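Local coordinates for beta-N-acetylhexosaminidase (Streptomyces plicatus, PDB 1JAK), which hydrolyses terminal, non-reducing N-acetylhexosamine residues from beta-linked glycans, as a family 20 glycoside hydrolase working by substrate-assisted catalysis, at residues 387-393 with 439-444; 351-355 with 376-380. The contacts are given in a common frame with arbitrary orientation. Residues are numbered along the deposited sequence.

Interaction 1: 387-393 with 439-444; sequences GTGLILS and AVRGVE
Strands 389-392 and 440-444 run side by side in parallel, their axes 4.5 Å apart at closest and crossing at -22°. G387, at phi 103°, ends the preceding helix in a Schellman motif, and T388 leads into the strand. L390 pairs with V440, I391 with G442 and L392 with V443, so the register slips by one at R441: a beta bulge, with R441 at near-helical phi/psi (-84/-27) and G442 at 158/-154, angles that call for glycine. Four hydrogen bonds follow: L390 N to A439 O (2.8 Å), R441 N to L390 O (2.7 Å), L392 N to G442 O (2.9 Å) and E444 N to L392 O (3.1 Å). These are neighbouring strands of the parallel beta/alpha barrel of the catalytic domain, with 363-366 pairing on the other edge of 389-392. L390, L392, V440 and V443 share one face; L392 CD1 meets V440 CG1 at 4.1 Å. I391 lies on the other face, its CG2 4.0 Å from E444 CB. R441 (chi1 and chi2 both m) lays its guanidinium over G389, R441 NE 3.7 Å from G389 CA, where a CB would clash. Extended E444 (chi1 and chi2 t) hydrogen-bonds S161 and H192, while S393 OG (chi1 p) binds Q365.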
loop_
_atom_site.group_PDB
_atom_site.type_symbol
_atom_site.label_atom_id
_atom_site.label_comp_id
_atom_site.label_asym_id
_atom_site.label_seq_id
_atom_site.Cartn_x
_atom_site.Cartn_y
_atom_site.Cartn_z
ATOM N N GLY A 387 -22.144 3.253 10.578
ATOM C CA GLY A 387 -21.882 2.238 9.570
ATOM C C GLY A 387 -20.779 2.533 8.571
ATOM O O GLY A 387 -20.486 1.698 7.711
ATOM N N THR A 388 -20.171 3.710 8.660
ATOM C CA THR A 388 -19.094 4.057 7.737
ATOM C C THR A 388 -17.828 3.311 8.142
ATOM O O THR A 388 -17.447 3.314 9.311
ATOM C CB THR A 388 -18.806 5.576 7.752
ATOM O OG1 THR A 388 -19.987 6.288 7.367
ATOM C CG2 THR A 388 -17.679 5.917 6.779
ATOM N N GLY A 389 -17.181 2.662 7.177
ATOM C CA GLY A 389 -15.962 1.934 7.477
ATOM C C GLY A 389 -14.810 2.895 7.693
ATOM O O GLY A 389 -14.742 3.938 7.047
ATOM N N LEU A 390 -13.899 2.548 8.596
ATOM C CA LEU A 390 -12.758 3.403 8.895
ATOM C C LEU A 390 -11.418 2.825 8.461
ATOM O O LEU A 390 -11.096 1.682 8.776
ATOM C CB LEU A 390 -12.696 3.685 10.396
ATOM C CG LEU A 390 -13.293 4.982 10.938
ATOM C CD1 LEU A 390 -14.668 5.233 10.360
ATOM C CD2 LEU A 390 -13.333 4.892 12.456
ATOM N N ILE A 391 -10.648 3.630 7.734
ATOM C CA ILE A 391 -9.309 3.245 7.294
ATOM C C ILE A 391 -8.409 4.183 8.089
ATOM O O ILE A 391 -8.510 5.403 7.951
ATOM C CB ILE A 391 -9.102 3.513 5.795
ATOM C CG1 ILE A 391 -10.024 2.612 4.968
ATOM C CG2 ILE A 391 -7.643 3.280 5.427
ATOM C CD1 ILE A 391 -10.197 3.077 3.535
ATOM N N LEU A 392 -7.537 3.631 8.923
ATOM C CA LEU A 392 -6.671 4.469 9.744
ATOM C C LEU A 392 -5.275 4.704 9.186
ATOM O O LEU A 392 -4.529 3.759 8.948
ATOM C CB LEU A 392 -6.553 3.874 11.151
ATOM C CG LEU A 392 -7.870 3.686 11.914
ATOM C CD1 LEU A 392 -7.577 3.097 13.287
ATOM C CD2 LEU A 392 -8.592 5.022 12.048
ATOM N N SER A 393 -4.936 5.976 8.979
ATOM C CA SER A 393 -3.619 6.374 8.484
ATOM C C SER A 393 -3.283 7.741 9.089
ATOM O O SER A 393 -3.177 8.742 8.377
ATOM C CB SER A 393 -3.609 6.454 6.948
ATOM O OG SER A 393 -4.472 7.471 6.468
ATOM N N ALA A 439 -15.804 -1.163 13.342
ATOM C CA ALA A 439 -15.901 -0.235 12.218
ATOM C C ALA A 439 -14.544 -0.021 11.553
ATOM O O ALA A 439 -14.469 0.505 10.443
ATOM C CB ALA A 439 -16.464 1.102 12.684
ATOM N N VAL A 440 -13.478 -0.423 12.238
ATOM C CA VAL A 440 -12.130 -0.272 11.699
ATOM C C VAL A 440 -11.878 -1.345 10.642
ATOM O O VAL A 440 -11.824 -2.538 10.954
ATOM C CB VAL A 440 -11.067 -0.392 12.811
ATOM C CG1 VAL A 440 -9.672 -0.236 12.222
ATOM C CG2 VAL A 440 -11.311 0.669 13.872
ATOM N N ARG A 441 -11.735 -0.913 9.392
ATOM C CA ARG A 441 -11.504 -1.831 8.280
ATOM C C ARG A 441 -10.033 -2.194 8.153
ATOM O O ARG A 441 -9.685 -3.261 7.647
ATOM C CB ARG A 441 -11.973 -1.201 6.965
ATOM C CG ARG A 441 -13.446 -0.831 6.925
ATOM C CD ARG A 441 -14.341 -2.034 7.170
ATOM N NE ARG A 441 -15.750 -1.691 7.001
ATOM C CZ ARG A 441 -16.324 -1.442 5.827
ATOM N NH1 ARG A 441 -15.611 -1.503 4.709
ATOM N NH2 ARG A 441 -17.609 -1.121 5.771
ATOM N N GLY A 442 -9.166 -1.297 8.606
ATOM C CA GLY A 442 -7.747 -1.562 8.519
ATOM C C GLY A 442 -6.906 -0.306 8.575
ATOM O O GLY A 442 -7.331 0.719 9.111
ATOM N N VAL A 443 -5.717 -0.384 7.990
ATOM C CA VAL A 443 -4.779 0.728 8.012
ATOM C C VAL A 443 -4.162 0.995 6.646
ATOM O O VAL A 443 -4.267 0.180 5.734
ATOM C CB VAL A 443 -3.631 0.431 8.997
ATOM C CG1 VAL A 443 -4.194 0.142 10.382
ATOM C CG2 VAL A 443 -2.816 -0.774 8.503
ATOM N N GLU A 444 -3.513 2.147 6.517
ATOM C CA GLU A 444 -2.845 2.506 5.277
ATOM C C GLU A 444 -1.619 3.350 5.580
ATOM O O GLU A 444 -1.608 4.117 6.541
ATOM C CB GLU A 444 -3.781 3.288 4.348
ATOM C CG GLU A 444 -3.114 3.677 3.029
ATOM C CD GLU A 444 -4.093 4.184 1.983
ATOM O OE1 GLU A 444 -5.034 3.442 1.635
ATOM O OE2 GLU A 444 -3.917 5.325 1.505
#

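Interaction 2: 351-355 with 376-380; sequences HQLAG and EKAEV
In this beta/alpha barrel, a 3-10 turn at 351-355, just after strand 346-350, packs against the outer helix 374-385 through its residues 376-380. The turn is held by A354 N to H351 O (2.9 Å) and G355 N to Q352 O (3.0 Å), with phi near -60° until G355. The backbones come closest at A354 and V380, whose CA atoms are 5.7 Å apart.

E376 starts the segment with an extended side chain (chi1 and chi2 t) that carries its carboxylate across to the turn. OE2 accepts a straight hydrogen bond from H351 NE2 at 2.8 Å, near the plane of the imidazole; with chi1 p and chi2 -90°, H351 also turns ND1 to the backbone N of W367, a residue of the ligand pocket. Water 2 links Q352 NE2 (2.9 Å) weakly to E376 OE2 (3.2 Å), while Q352 OE1 binds W367 NE1. Nearly one turn further along, E379, again t,t, reaches over G355, its CD 3.4 Å from G355 CA, where a CB would run into OE1. Water 1 donates to E379 OE1 (2.6 Å) and H351 O (3.0 Å), and water 3 to E379 O (2.7 Å) and A354 O (3.0 Å), so water 3 bridges the two backbones and water 1 ties the backbone of the turn to the E379 carboxylate. V380 (chi1 t) provides the apolar part, its CG2 3.6 Å from H351 CD2 and 4.4 Å from A354 CB.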
loop_
_atom_site.group_PDB
_atom_site.type_symbol
_atom_site.label_atom_id
_atom_site.label_comp_id
_atom_site.label_asym_id
_atom_site.label_seq_id
_atom_site.Cartn_x
_atom_site.Cartn_y
_atom_site.Cartn_z
ATOM N N HIS A 351 -11.201 11.501 5.721
ATOM C CA HIS A 351 -12.212 11.680 6.762
ATOM C C HIS A 351 -13.007 12.978 6.773
ATOM O O HIS A 351 -13.986 13.082 7.505
ATOM C CB HIS A 351 -11.640 11.394 8.163
ATOM C CG HIS A 351 -10.753 12.471 8.699
ATOM N ND1 HIS A 351 -9.390 12.489 8.493
ATOM C CD2 HIS A 351 -11.033 13.553 9.465
ATOM C CE1 HIS A 351 -8.868 13.534 9.110
ATOM N NE2 HIS A 351 -9.844 14.196 9.708
ATOM N N GLN A 352 -12.604 13.962 5.976
ATOM C CA GLN A 352 -13.372 15.203 5.906
ATOM C C GLN A 352 -14.769 14.864 5.377
ATOM O O GLN A 352 -15.728 15.604 5.602
ATOM C CB GLN A 352 -12.708 16.210 4.961
ATOM C CG GLN A 352 -11.519 16.955 5.555
ATOM C CD GLN A 352 -10.378 16.037 5.925
ATOM O OE1 GLN A 352 -10.011 15.150 5.157
ATOM N NE2 GLN A 352 -9.795 16.256 7.098
ATOM N N LEU A 353 -14.876 13.744 4.667
ATOM C CA LEU A 353 -16.159 13.309 4.116
ATOM C C LEU A 353 -17.151 12.979 5.232
ATOM O O LEU A 353 -18.367 13.020 5.022
ATOM C CB LEU A 353 -15.966 12.082 3.211
ATOM C CG LEU A 353 -17.209 11.518 2.507
ATOM C CD1 LEU A 353 -17.821 12.575 1.598
ATOM C CD2 LEU A 353 -16.824 10.294 1.690
ATOM N N ALA A 354 -16.633 12.655 6.415
ATOM C CA ALA A 354 -17.482 12.324 7.558
ATOM C C ALA A 354 -18.332 13.526 7.954
ATOM O O ALA A 354 -19.344 13.389 8.647
ATOM C CB ALA A 354 -16.629 11.874 8.738
ATOM N N GLY A 355 -17.910 14.707 7.516
ATOM C CA GLY A 355 -18.660 15.910 7.820
ATOM C C GLY A 355 -19.593 16.283 6.682
ATOM O O GLY A 355 -20.211 17.348 6.706
ATOM N N GLU A 376 -13.391 16.982 15.905
ATOM C CA GLU A 376 -13.065 16.309 14.651
ATOM C C GLU A 376 -13.024 14.798 14.838
ATOM O O GLU A 376 -13.542 14.051 14.008
ATOM C CB GLU A 376 -11.718 16.804 14.124
ATOM C CG GLU A 376 -11.409 16.347 12.706
ATOM C CD GLU A 376 -10.206 17.055 12.116
ATOM O OE1 GLU A 376 -9.918 18.198 12.541
ATOM O OE2 GLU A 376 -9.557 16.481 11.217
ATOM N N LYS A 377 -12.397 14.344 15.922
ATOM C CA LYS A 377 -12.320 12.912 16.187
ATOM C C LYS A 377 -13.734 12.371 16.359
ATOM O O LYS A 377 -14.063 11.291 15.872
ATOM C CB LYS A 377 -11.517 12.635 17.458
ATOM C CG LYS A 377 -10.061 13.060 17.393
ATOM C CD LYS A 377 -9.313 12.632 18.646
ATOM C CE LYS A 377 -7.860 13.073 18.607
ATOM N NZ LYS A 377 -7.112 12.645 19.823
ATOM N N ALA A 378 -14.568 13.139 17.053
ATOM C CA ALA A 378 -15.949 12.745 17.309
ATOM C C ALA A 378 -16.754 12.580 16.027
ATOM O O ALA A 378 -17.539 11.641 15.889
ATOM C CB ALA A 378 -16.619 13.773 18.213
ATOM N N GLU A 379 -16.570 13.503 15.092
ATOM C CA GLU A 379 -17.292 13.443 13.832
ATOM C C GLU A 379 -16.988 12.138 13.098
ATOM O O GLU A 379 -17.875 11.531 12.498
ATOM C CB GLU A 379 -16.906 14.634 12.960
ATOM C CG GLU A 379 -17.786 14.826 11.751
ATOM C CD GLU A 379 -17.496 16.134 11.052
ATOM O OE1 GLU A 379 -16.408 16.258 10.456
ATOM O OE2 GLU A 379 -18.353 17.042 11.112
ATOM N N VAL A 380 -15.733 11.712 13.152
ATOM C CA VAL A 380 -15.330 10.477 12.489
ATOM C C VAL A 380 -15.848 9.258 13.248
ATOM O O VAL A 380 -16.325 8.299 12.638
ATOM C CB VAL A 380 -13.796 10.402 12.352
ATOM C CG1 VAL A 380 -13.391 9.102 11.667
ATOM C CG2 VAL A 380 -13.298 11.600 11.545
HETATM O O HOH W 1 -14.202 15.070 9.716
HETATM O O HOH W 2 -10.579 18.408 8.856
HETATM O O HOH W 3 -20.183 11.969 11.139
#

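Along the chain the two contacts come in series: interaction 2 closes on helix 374-385, and that helix runs through the G387 turn into strand 389-392, where interaction 1 opens. Their centres lie 12 Å apart, on the same side of the chain's centre and within one catalytic domain. They touch where L390 CD1 packs 4.2 Å from V380 O. Interaction 1 joins two adjacent barrel strands in the buried wall, whereas interaction 2, farther out, fixes an outer helix to the loop after strand 346-350. Q365 on strand 363-366 hydrogen-bonds S393, and W367, just beyond its end, hydrogen-bonds H351 and Q352. The side chains of S393 and Q352 lie about 7 Å and 6 Å from the bound inhibitor.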